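Local coordinates for protein phosphodiesterase (Trypanosoma brucei brucei, PDB 5H2Q) that is a mostly helical metalloprotein of the phosphodiesterase family, holding a zinc ion and a magnesium ion beside a pocket occupied by the ligand LLI, at residues A[10-15]-A[78-83]; A[46-51]-A[88-93]; A[127-132]-A[240-245]. All blocks are in the same frame, centred on the assembly; numbering follows the deposited sequence.

Contact 1. Residues A[10-15]-A[78-83]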
loop_
_atom_site.group_PDB
_atom_site.type_symbol
_atom_site.label_atom_id
_atom_site.label_comp_id
_atom_site.label_asym_id
_atom_site.label_seq_id
_atom_site.Cartn_x
_atom_site.Cartn_y
_atom_site.Cartn_z
ATOM N N ASN A 10 14.442 -23.272 -5.092
ATOM C CA ASN A 10 14.590 -23.073 -6.537
ATOM C C ASN A 10 13.263 -23.253 -7.257
ATOM O O ASN A 10 12.967 -22.481 -8.164
ATOM C CB ASN A 10 15.670 -23.990 -7.110
ATOM C CG ASN A 10 17.081 -23.463 -6.951
ATOM O OD1 ASN A 10 17.320 -22.272 -6.693
ATOM N ND2 ASN A 10 18.055 -24.342 -7.126
ATOM N N ARG A 11 12.431 -24.214 -6.801
ATOM C CA ARG A 11 11.108 -24.488 -7.357
ATOM C C ARG A 11 10.206 -23.242 -7.151
ATOM O O ARG A 11 9.483 -22.856 -8.064
ATOM C CB ARG A 11 10.495 -25.744 -6.706
ATOM C CG ARG A 11 9.282 -26.302 -7.440
ATOM C CD ARG A 11 8.600 -27.416 -6.664
ATOM N NE ARG A 11 7.414 -27.925 -7.360
ATOM C CZ ARG A 11 6.555 -28.799 -6.844
ATOM N NH1 ARG A 11 6.731 -29.268 -5.613
ATOM N NH2 ARG A 11 5.510 -29.208 -7.551
ATOM N N GLU A 12 10.291 -22.606 -5.972
ATOM C CA GLU A 12 9.515 -21.405 -5.659
ATOM C C GLU A 12 9.879 -20.221 -6.600
ATOM O O GLU A 12 8.975 -19.571 -7.147
ATOM C CB GLU A 12 9.684 -21.043 -4.176
ATOM C CG GLU A 12 8.825 -19.876 -3.739
ATOM C CD GLU A 12 8.793 -19.611 -2.247
ATOM O OE1 GLU A 12 9.577 -20.235 -1.490
ATOM O OE2 GLU A 12 7.966 -18.766 -1.836
ATOM N N ARG A 13 11.178 -19.981 -6.828
ATOM C CA ARG A 13 11.643 -18.934 -7.750
ATOM C C ARG A 13 11.202 -19.214 -9.187
ATOM O O ARG A 13 10.783 -18.275 -9.883
ATOM C CB ARG A 13 13.173 -18.797 -7.770
ATOM C CG ARG A 13 13.854 -18.309 -6.512
ATOM C CD ARG A 13 15.278 -18.839 -6.579
ATOM N NE ARG A 13 16.244 -18.007 -5.867
ATOM C CZ ARG A 13 16.740 -18.290 -4.667
ATOM N NH1 ARG A 13 16.341 -19.376 -4.016
ATOM N NH2 ARG A 13 17.632 -17.486 -4.104
ATOM N N GLU A 14 11.353 -20.489 -9.649
ATOM C CA GLU A 14 10.985 -20.868 -11.026
ATOM C C GLU A 14 9.497 -20.677 -11.319
ATOM O O GLU A 14 9.152 -20.269 -12.433
ATOM C CB GLU A 14 11.406 -22.314 -11.368
ATOM C CG GLU A 14 12.887 -22.633 -11.178
ATOM C CD GLU A 14 13.890 -22.106 -12.186
ATOM O OE1 GLU A 14 14.718 -22.916 -12.664
ATOM O OE2 GLU A 14 13.901 -20.881 -12.447
ATOM N N ALA A 15 8.620 -20.953 -10.326
ATOM C CA ALA A 15 7.174 -20.811 -10.461
ATOM C C ALA A 15 6.778 -19.339 -10.705
ATOM O O ALA A 15 5.730 -19.075 -11.285
ATOM C CB ALA A 15 6.468 -21.363 -9.225
ATOM N N CYS A 78 8.925 -11.164 1.097
ATOM C CA CYS A 78 7.752 -10.362 1.457
ATOM C C CYS A 78 6.530 -11.269 1.424
ATOM O O CYS A 78 5.780 -11.289 2.365
ATOM C CB CYS A 78 7.556 -9.186 0.499
ATOM S SG CYS A 78 8.742 -7.847 0.737
ATOM N N ARG A 79 6.321 -11.985 0.312
ATOM C CA ARG A 79 5.126 -12.817 0.137
ATOM C C ARG A 79 4.923 -13.790 1.288
ATOM O O ARG A 79 3.810 -13.908 1.788
ATOM C CB ARG A 79 5.226 -13.587 -1.178
ATOM C CG ARG A 79 3.918 -14.287 -1.522
ATOM C CD ARG A 79 3.963 -14.952 -2.876
ATOM N NE ARG A 79 4.913 -16.062 -2.884
ATOM C CZ ARG A 79 5.071 -16.908 -3.900
ATOM N NH1 ARG A 79 4.381 -16.743 -5.023
ATOM N NH2 ARG A 79 5.937 -17.913 -3.808
ATOM N N LYS A 80 6.024 -14.379 1.779
ATOM C CA LYS A 80 5.999 -15.340 2.908
ATOM C C LYS A 80 5.427 -14.753 4.187
ATOM O O LYS A 80 4.893 -15.491 5.016
ATOM C CB LYS A 80 7.412 -15.888 3.184
ATOM C CG LYS A 80 7.866 -16.883 2.138
ATOM C CD LYS A 80 9.267 -17.391 2.420
ATOM C CE LYS A 80 9.701 -18.434 1.422
ATOM N NZ LYS A 80 8.834 -19.642 1.459
ATOM N N LYS A 81 5.547 -13.431 4.359
ATOM C CA LYS A 81 5.100 -12.718 5.557
ATOM C C LYS A 81 3.690 -12.146 5.445
ATOM O O LYS A 81 3.236 -11.481 6.387
ATOM C CB LYS A 81 6.125 -11.628 5.949
ATOM C CG LYS A 81 7.482 -12.227 6.279
ATOM C CD LYS A 81 8.042 -11.726 7.584
ATOM C CE LYS A 81 8.798 -12.818 8.307
ATOM N NZ LYS A 81 8.042 -13.324 9.482
ATOM N N TYR A 82 2.987 -12.403 4.308
ATOM C CA TYR A 82 1.594 -11.989 4.164
ATOM C C TYR A 82 0.685 -13.146 4.492
ATOM O O TYR A 82 0.978 -14.307 4.169
ATOM C CB TYR A 82 1.301 -11.325 2.812
ATOM C CG TYR A 82 1.878 -9.914 2.795
ATOM C CD1 TYR A 82 1.186 -8.852 3.370
ATOM C CD2 TYR A 82 3.119 -9.655 2.226
ATOM C CE1 TYR A 82 1.734 -7.570 3.411
ATOM C CE2 TYR A 82 3.684 -8.382 2.270
ATOM C CZ TYR A 82 2.977 -7.334 2.849
ATOM O OH TYR A 82 3.520 -6.064 2.917
ATOM N N ARG A 83 -0.359 -12.850 5.214
ATOM C CA ARG A 83 -1.236 -13.904 5.722
ATOM C C ARG A 83 -2.494 -14.079 4.887
ATOM O O ARG A 83 -2.790 -13.257 4.019
ATOM C CB ARG A 83 -1.539 -13.624 7.205
ATOM C CG ARG A 83 -0.273 -13.681 8.040
ATOM C CD ARG A 83 -0.571 -13.410 9.470
ATOM N NE ARG A 83 0.582 -13.678 10.328
ATOM C CZ ARG A 83 0.764 -14.784 11.042
ATOM N NH1 ARG A 83 -0.150 -15.751 11.032
ATOM N NH2 ARG A 83 1.845 -14.922 11.793
HETATM O O HOH W 1 6.937 -16.470 -0.985
HETATM O O HOH W 2 6.510 -19.802 -6.056
#

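Contact 2. Residues A[46-51]-A[88-93]. With ZN (zinc ion), chain C.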
loop_
_atom_site.group_PDB
_atom_site.type_symbol
_atom_site.label_atom_id
_atom_site.label_comp_id
_atom_site.label_asym_id
_atom_site.label_seq_id
_atom_site.Cartn_x
_atom_site.Cartn_y
_atom_site.Cartn_z
ATOM N N VAL A 46 1.350 -15.366 -9.753
ATOM C CA VAL A 46 1.012 -14.286 -10.700
ATOM C C VAL A 46 1.171 -12.917 -9.996
ATOM O O VAL A 46 1.751 -12.019 -10.598
ATOM C CB VAL A 46 -0.394 -14.499 -11.305
ATOM C CG1 VAL A 46 -0.972 -13.220 -11.921
ATOM C CG2 VAL A 46 -0.366 -15.643 -12.330
ATOM N N ALA A 47 0.676 -12.778 -8.719
ATOM C CA ALA A 47 0.813 -11.558 -7.906
ATOM C C ALA A 47 2.297 -11.198 -7.761
ATOM O O ALA A 47 2.660 -10.062 -8.055
ATOM C CB ALA A 47 0.155 -11.725 -6.543
ATOM N N ALA A 48 3.155 -12.181 -7.388
ATOM C CA ALA A 48 4.602 -11.955 -7.267
ATOM C C ALA A 48 5.212 -11.598 -8.637
ATOM O O ALA A 48 6.028 -10.679 -8.717
ATOM C CB ALA A 48 5.288 -13.182 -6.666
ATOM N N ALA A 49 4.807 -12.302 -9.719
ATOM C CA ALA A 49 5.328 -11.970 -11.061
ATOM C C ALA A 49 4.905 -10.550 -11.514
ATOM O O ALA A 49 5.668 -9.893 -12.225
ATOM C CB ALA A 49 4.873 -13.005 -12.083
ATOM N N ILE A 50 3.709 -10.065 -11.091
ATOM C CA ILE A 50 3.287 -8.710 -11.468
ATOM C C ILE A 50 4.255 -7.715 -10.882
ATOM O O ILE A 50 4.752 -6.879 -11.607
ATOM C CB ILE A 50 1.814 -8.400 -11.066
ATOM C CG1 ILE A 50 0.856 -9.140 -11.992
ATOM C CG2 ILE A 50 1.507 -6.862 -11.138
ATOM C CD1 ILE A 50 -0.505 -9.359 -11.384
ATOM N N ALA A 51 4.559 -7.831 -9.569
ATOM C CA ALA A 51 5.490 -6.911 -8.939
ATOM C C ALA A 51 6.901 -7.052 -9.553
ATOM O O ALA A 51 7.548 -6.062 -9.858
ATOM C CB ALA A 51 5.532 -7.183 -7.448
ATOM N N HIS A 88 -5.937 -7.517 3.906
ATOM C CA HIS A 88 -4.515 -7.239 4.080
ATOM C C HIS A 88 -3.641 -8.453 3.773
ATOM O O HIS A 88 -2.811 -8.871 4.581
ATOM C CB HIS A 88 -4.234 -6.627 5.460
ATOM C CG HIS A 88 -4.701 -5.208 5.594
ATOM N ND1 HIS A 88 -5.856 -4.897 6.270
ATOM C CD2 HIS A 88 -4.152 -4.066 5.116
ATOM C CE1 HIS A 88 -5.986 -3.582 6.191
ATOM N NE2 HIS A 88 -4.955 -3.033 5.537
ATOM N N ASN A 89 -3.820 -9.011 2.555
ATOM C CA ASN A 89 -3.042 -10.149 2.095
ATOM C C ASN A 89 -2.048 -9.645 1.033
ATOM O O ASN A 89 -1.956 -8.436 0.781
ATOM C CB ASN A 89 -3.987 -11.222 1.543
ATOM C CG ASN A 89 -4.935 -10.636 0.534
ATOM O OD1 ASN A 89 -4.543 -9.824 -0.333
ATOM N ND2 ASN A 89 -6.208 -10.932 0.683
ATOM N N PHE A 90 -1.235 -10.551 0.476
ATOM C CA PHE A 90 -0.227 -10.165 -0.524
ATOM C C PHE A 90 -0.819 -9.375 -1.721
ATOM O O PHE A 90 -0.142 -8.491 -2.255
ATOM C CB PHE A 90 0.504 -11.409 -1.029
ATOM C CG PHE A 90 1.715 -11.135 -1.887
ATOM C CD1 PHE A 90 2.747 -10.316 -1.426
ATOM C CD2 PHE A 90 1.835 -11.703 -3.151
ATOM C CE1 PHE A 90 3.889 -10.083 -2.208
ATOM C CE2 PHE A 90 2.971 -11.482 -3.926
ATOM C CZ PHE A 90 3.990 -10.659 -3.461
ATOM N N TYR A 91 -2.074 -9.667 -2.125
ATOM C CA TYR A 91 -2.669 -8.956 -3.283
ATOM C C TYR A 91 -2.827 -7.446 -3.009
ATOM O O TYR A 91 -2.698 -6.649 -3.929
ATOM C CB TYR A 91 -4.026 -9.578 -3.658
ATOM C CG TYR A 91 -3.910 -11.071 -3.879
ATOM C CD1 TYR A 91 -3.210 -11.583 -4.968
ATOM C CD2 TYR A 91 -4.411 -11.973 -2.942
ATOM C CE1 TYR A 91 -3.063 -12.964 -5.150
ATOM C CE2 TYR A 91 -4.236 -13.347 -3.091
ATOM C CZ TYR A 91 -3.588 -13.841 -4.212
ATOM O OH TYR A 91 -3.472 -15.205 -4.380
ATOM N N HIS A 92 -3.120 -7.050 -1.746
ATOM C CA HIS A 92 -3.238 -5.636 -1.408
ATOM C C HIS A 92 -1.929 -4.898 -1.675
ATOM O O HIS A 92 -1.944 -3.820 -2.270
ATOM C CB HIS A 92 -3.641 -5.456 0.071
ATOM C CG HIS A 92 -3.450 -4.055 0.562
ATOM N ND1 HIS A 92 -4.172 -3.001 0.037
ATOM C CD2 HIS A 92 -2.624 -3.590 1.530
ATOM C CE1 HIS A 92 -3.801 -1.932 0.734
ATOM N NE2 HIS A 92 -2.822 -2.231 1.603
ATOM N N VAL A 93 -0.782 -5.459 -1.203
ATOM C CA VAL A 93 0.493 -4.744 -1.396
ATOM C C VAL A 93 0.928 -4.747 -2.862
ATOM O O VAL A 93 1.493 -3.761 -3.349
ATOM C CB VAL A 93 1.602 -5.203 -0.423
ATOM C CG1 VAL A 93 1.148 -4.991 1.027
ATOM C CG2 VAL A 93 2.024 -6.658 -0.670
HETATM ZN ZN ZN C . -2.058 -1.048 3.201
HETATM O O HOH W 3 -4.075 -0.916 4.050
HETATM O O HOH W 4 -1.700 0.103 5.140
#

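Contact 3. Residues A[127-132]-A[240-245]. With ZN (zinc ion), chain C; MG (magnesium ion), chain D; LLI ((4~{a}~{S},8~{a}~{R})-2-cycloheptyl-4-[4-methoxy-3-[2-(2-oxidanylideneimidazolidin-1-yl)ethoxy]phenyl]-4~{a},5,8,8~{a}-tetrahydrophthalazin-1-one), chain E.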
loop_
_atom_site.group_PDB
_atom_site.type_symbol
_atom_site.label_atom_id
_atom_site.label_comp_id
_atom_site.label_asym_id
_atom_site.label_seq_id
_atom_site.Cartn_x
_atom_site.Cartn_y
_atom_site.Cartn_z
ATOM N N VAL A 127 6.396 -3.792 1.366
ATOM C CA VAL A 127 6.652 -4.113 2.785
ATOM C C VAL A 127 5.641 -3.451 3.721
ATOM O O VAL A 127 5.657 -3.743 4.911
ATOM C CB VAL A 127 8.086 -3.677 3.234
ATOM C CG1 VAL A 127 9.158 -4.280 2.346
ATOM C CG2 VAL A 127 8.220 -2.141 3.258
ATOM N N HIS A 128 4.807 -2.516 3.210
ATOM C CA HIS A 128 4.075 -1.616 4.081
ATOM C C HIS A 128 3.044 -2.261 5.007
ATOM O O HIS A 128 2.622 -1.591 5.941
ATOM C CB HIS A 128 3.469 -0.430 3.314
ATOM C CG HIS A 128 2.090 -0.657 2.805
ATOM N ND1 HIS A 128 1.867 -1.295 1.614
ATOM C CD2 HIS A 128 0.900 -0.337 3.366
ATOM C CE1 HIS A 128 0.543 -1.306 1.457
ATOM N NE2 HIS A 128 -0.072 -0.738 2.486
ATOM N N ASP A 129 2.634 -3.521 4.756
ATOM C CA ASP A 129 1.672 -4.190 5.624
ATOM C C ASP A 129 2.156 -5.567 6.057
ATOM O O ASP A 129 1.321 -6.395 6.414
ATOM C CB ASP A 129 0.277 -4.287 4.934
ATOM C CG ASP A 129 -0.564 -3.027 5.064
ATOM O OD1 ASP A 129 -0.551 -2.415 6.155
ATOM O OD2 ASP A 129 -1.359 -2.740 4.131
ATOM N N LEU A 130 3.484 -5.802 6.109
ATOM C CA LEU A 130 3.991 -7.142 6.451
ATOM C C LEU A 130 3.401 -7.739 7.738
ATOM O O LEU A 130 3.383 -7.098 8.780
ATOM C CB LEU A 130 5.527 -7.182 6.560
ATOM C CG LEU A 130 6.326 -6.947 5.282
ATOM C CD1 LEU A 130 7.721 -6.534 5.611
ATOM C CD2 LEU A 130 6.368 -8.208 4.371
ATOM N N ASP A 131 2.927 -8.978 7.645
ATOM C CA ASP A 131 2.390 -9.740 8.789
ATOM C C ASP A 131 1.107 -9.170 9.386
ATOM O O ASP A 131 0.779 -9.470 10.542
ATOM C CB ASP A 131 3.478 -9.914 9.874
ATOM C CG ASP A 131 3.202 -10.996 10.897
ATOM O OD1 ASP A 131 2.755 -12.074 10.499
ATOM O OD2 ASP A 131 3.405 -10.738 12.115
ATOM N N HIS A 132 0.317 -8.428 8.581
ATOM C CA HIS A 132 -1.005 -7.946 9.010
ATOM C C HIS A 132 -1.850 -9.200 9.272
ATOM O O HIS A 132 -1.693 -10.197 8.569
ATOM C CB HIS A 132 -1.628 -7.076 7.916
ATOM C CG HIS A 132 -2.626 -6.080 8.425
ATOM N ND1 HIS A 132 -3.888 -6.475 8.851
ATOM C CD2 HIS A 132 -2.528 -4.729 8.533
ATOM C CE1 HIS A 132 -4.495 -5.360 9.238
ATOM N NE2 HIS A 132 -3.719 -4.285 9.041
ATOM N N ALA A 240 -1.780 7.652 -0.676
ATOM C CA ALA A 240 -2.660 7.609 -1.840
ATOM C C ALA A 240 -2.831 6.197 -2.372
ATOM O O ALA A 240 -3.947 5.785 -2.658
ATOM C CB ALA A 240 -2.156 8.547 -2.936
ATOM N N GLY A 241 -1.745 5.428 -2.450
ATOM C CA GLY A 241 -1.886 4.048 -2.883
ATOM C C GLY A 241 -2.723 3.247 -1.905
ATOM O O GLY A 241 -3.586 2.473 -2.311
ATOM N N ASP A 242 -2.534 3.497 -0.593
ATOM C CA ASP A 242 -3.290 2.785 0.444
ATOM C C ASP A 242 -4.791 3.034 0.373
ATOM O O ASP A 242 -5.567 2.115 0.641
ATOM C CB ASP A 242 -2.763 3.153 1.821
ATOM C CG ASP A 242 -2.333 1.977 2.664
ATOM O OD1 ASP A 242 -2.636 0.811 2.268
ATOM O OD2 ASP A 242 -1.808 2.218 3.761
ATOM N N ILE A 243 -5.198 4.260 -0.000
ATOM C CA ILE A 243 -6.626 4.585 -0.083
ATOM C C ILE A 243 -7.115 4.704 -1.541
ATOM O O ILE A 243 -8.166 5.302 -1.801
ATOM C CB ILE A 243 -7.015 5.802 0.786
ATOM C CG1 ILE A 243 -6.355 7.131 0.303
ATOM C CG2 ILE A 243 -6.744 5.528 2.272
ATOM C CD1 ILE A 243 -6.893 8.416 1.146
ATOM N N SER A 244 -6.370 4.097 -2.496
ATOM C CA SER A 244 -6.688 4.166 -3.933
ATOM C C SER A 244 -7.792 3.213 -4.444
ATOM O O SER A 244 -8.127 3.294 -5.620
ATOM C CB SER A 244 -5.426 3.879 -4.753
ATOM O OG SER A 244 -5.091 2.510 -4.577
ATOM N N ASN A 245 -8.340 2.300 -3.621
ATOM C CA ASN A 245 -9.362 1.362 -4.124
ATOM C C ASN A 245 -10.584 2.106 -4.681
ATOM O O ASN A 245 -11.221 1.628 -5.612
ATOM C CB ASN A 245 -9.828 0.392 -3.040
ATOM C CG ASN A 245 -8.792 -0.504 -2.399
ATOM O OD1 ASN A 245 -9.004 -0.953 -1.269
ATOM N ND2 ASN A 245 -7.685 -0.828 -3.090
HETATM ZN ZN ZN C . -2.058 -1.048 3.201
HETATM MG MG MG D . -1.300 -0.694 7.030
HETATM C C2 LLI E . -12.327 1.175 3.203
HETATM C C3 LLI E . -11.837 0.580 2.021
HETATM O O1 LLI E . -13.693 1.295 3.297
HETATM C C12 LLI E . -7.675 1.261 5.133
HETATM C C14 LLI E . -7.235 0.885 6.572
HETATM C C15 LLI E . -7.680 1.897 7.622
HETATM C C16 LLI E . -6.955 2.532 4.656
HETATM C C17 LLI E . -5.485 2.535 5.000
HETATM C C18 LLI E . -5.715 0.655 6.622
HETATM C C19 LLI E . -4.955 1.776 5.959
HETATM C C21 LLI E . -9.558 3.447 8.214
HETATM C C22 LLI E . -10.915 2.855 8.761
HETATM C C23 LLI E . -9.726 4.809 7.470
HETATM C C24 LLI E . -11.717 3.700 9.753
HETATM C C25 LLI E . -10.368 5.985 8.204
HETATM C C26 LLI E . -11.896 5.926 8.323
HETATM C C27 LLI E . -12.566 4.818 9.152
HETATM C C28 LLI E . -14.233 1.913 4.475
HETATM C C29 LLI E . -15.728 1.821 4.369
HETATM C C4 LLI E . -11.449 1.489 4.231
HETATM C C5 LLI E . -10.480 0.295 1.905
HETATM C C6 LLI E . -10.089 1.206 4.110
HETATM C C7 LLI E . -9.620 0.604 2.946
HETATM O O8 LLI E . -12.770 0.341 1.048
HETATM C C9 LLI E . -12.381 -0.465 -0.069
HETATM C C10 LLI E . -9.166 1.539 5.220
HETATM N N11 LLI E . -9.732 2.087 6.282
HETATM N N13 LLI E . -8.938 2.427 7.346
HETATM O O20 LLI E . -6.995 2.210 8.583
HETATM N N30 LLI E . -16.253 0.496 4.737
HETATM C C31 LLI E . -15.770 -0.248 5.903
HETATM C C32 LLI E . -16.918 -0.329 3.871
HETATM C C33 LLI E . -16.569 -1.544 5.826
HETATM N N34 LLI E . -17.104 -1.513 4.475
HETATM O O35 LLI E . -17.314 -0.010 2.758
HETATM O O HOH W 4 -1.700 0.103 5.140
HETATM O O HOH W 3 -4.075 -0.916 4.050
HETATM O O HOH W 5 -0.939 -1.414 8.985
HETATM O O HOH W 6 -3.281 -1.268 7.128
HETATM O O HOH W 7 -1.755 1.217 7.997
#

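Contact 1. Residues A[10-15]-A[78-83]
Glu12 divides its two carboxylate oxygens between Arg79 and Lys80. OE2 takes a hydrogen bond from Arg79 NH2 at 3.0 Å, using its anti lone pair, and the donor hydrogen is directed at it with an N-H...O angle of 156°. This salt bridge is made at the edge of the guanidinium, whose plane lies only 17° from that of the carboxylate. Lys80 NZ forms the second salt bridge, with a hydrogen bond to the syn lone pair of Glu12 OE1 at 3.1 Å. The Glu12 side chain, with CG anti to the backbone N (chi1 -175°) and extended beyond, meets the long chains of Arg79 and Lys80 partway, and together they bridge backbones whose nearest CA atoms, those of Glu12 and Lys80, are 11.1 Å apart.

Two waters complete the network. One donates to Glu12 OE2 at 2.7 Å and accepts from Arg79 NE at 2.8 Å; the other donates to the carbonyl Glu12 O and accepts from Arg79 NH2. Arg79 NH1 turns instead to Asp45 OD1, in a salt bridge, and to Leu44 O, so every nitrogen of the guanidinium has an acceptor. At the protein surface, this network ties helix 10-17 to helix 68-80, while Arg79 also packs on Ala48 of helix 43-58 and on Phe90 of helix 90-105.

Contact 2. Residues A[46-51]-A[88-93]
Ala47 and Phe90 bury the most surface here, and the methyl of Ala47 sits where the two aromatic side chains of 88-93 converge. Its CB lies 3.8 Å from Phe90 CD2 and 3.7 Å from Tyr91 CD1, meeting both rings obliquely. Phe90 places its CG anti to the backbone N (chi1 -170°), and the ring reaches on past Ala47 to the next residue: CE2 comes within 3.5 Å of Ala48 N and 4.0 Å of Ala48 CB, with Ala48 CA in the plane of the ring at its edge. Tyr91 instead has CG anti to its carbonyl carbon (chi1 -54°), which brings CD1 and CE1 both to rest against the same alanine methyl.

No hydrogen bond links the two segments; the contact is apolar. Small residues on 46-51 allow the backbones to approach to 6.3 Å between Ala47 CA and Tyr91 CA. Phe90 also touches Ile75 and the side chain of Arg79 on helix 68-80, whereas the Tyr91 ring makes a cation-pi interaction with Arg37.

Asn89 occupies the N-cap position of the helix that presents these rings. Its OD1 accepts weak bonds from Tyr91 N and His92 N, while ND2 is held by Val85 O. One residue beyond Tyr91, His92 points to the other side of the helix and binds zinc through NE2 at 2.1 Å; His88 NE2 lies 2.7 Å from a water that is itself a zinc ligand. In this helical phosphodiesterase-family domain the first turn of helix 90-105 thus packs on helix 43-58 while His92 supplies one ligand of the family's histidine- and aspartate-bound metal centre.

Contact 3. Residues A[127-132]-A[240-245]
His128 NE2 and Asp242 OD1 stand only 3.0 Å apart without forming a hydrogen bond, because both are ligands of the same zinc ion. The metal is what joins the segments: it is bound by His128 NE2 at 2.1 Å, Asp129 OD2 at 2.0 Å and Asp242 OD1 at 2.2 Å. His128 and Asp242 approach from opposite directions, with OD1 near the plane of the imidazole at its edge and the carboxylate turned 78° from the ring. The other imidazole nitrogen, His128 ND1, is hydrogen-bonded to Ala125 O, a second-shell bond that would help to set the rotation of the ring.

Asp129 is shared between metals, OD2 going to zinc and OD1 to magnesium. A water bridges the two ions as well, and it donates to Asp242 OD2 at 2.5 Å, so that each oxygen of Asp242 has its own task. Three further waters bind magnesium, and His92 completes the protein ligands of zinc.

Tight turns shape both segments: overlapping type I and type II beta turns run through 127-132, while after the helix end at Asp242 the carbonyl Gly241 O accepts from both Ser244 N and Ser244 OG. Ile243, within this turn, and Asn245, just after it, reach the ligand LLI, with Ile243 CG2 3.8 Å from its C16 and Asn245 OD1 3.6 Å from its C9. Asp129 OD2 and Asp242 OD1 are like charges 4.2 Å apart, and the zinc ion between them probably offsets their repulsion. The adjacent His128-Asp129 pair is the signature of the HD clan, and the chemistry implies a two-metal centre in which the bridging water would be polarised by both ions.

The three contacts form a path from the surface to the metal centre: contact 2 has its centre about 11 Å from those of contacts 1 and 3, whose own centres are about 19 Å apart. Contacts 1 and 2 meet where Arg79 CG packs 3.7 Å from Phe90 CD2. Contact 1 also reaches contact 3 directly, through a salt bridge of 2.7 Å between Arg83 NE and Asp131 OD1. Contacts 2 and 3 share the zinc ion, with His92 NE2 3.0 Å from Asp129 OD2 in the same coordination shell. His88 of contact 2 and Asp242, Ile243 and Asn245 of contact 3 line the LLI pocket.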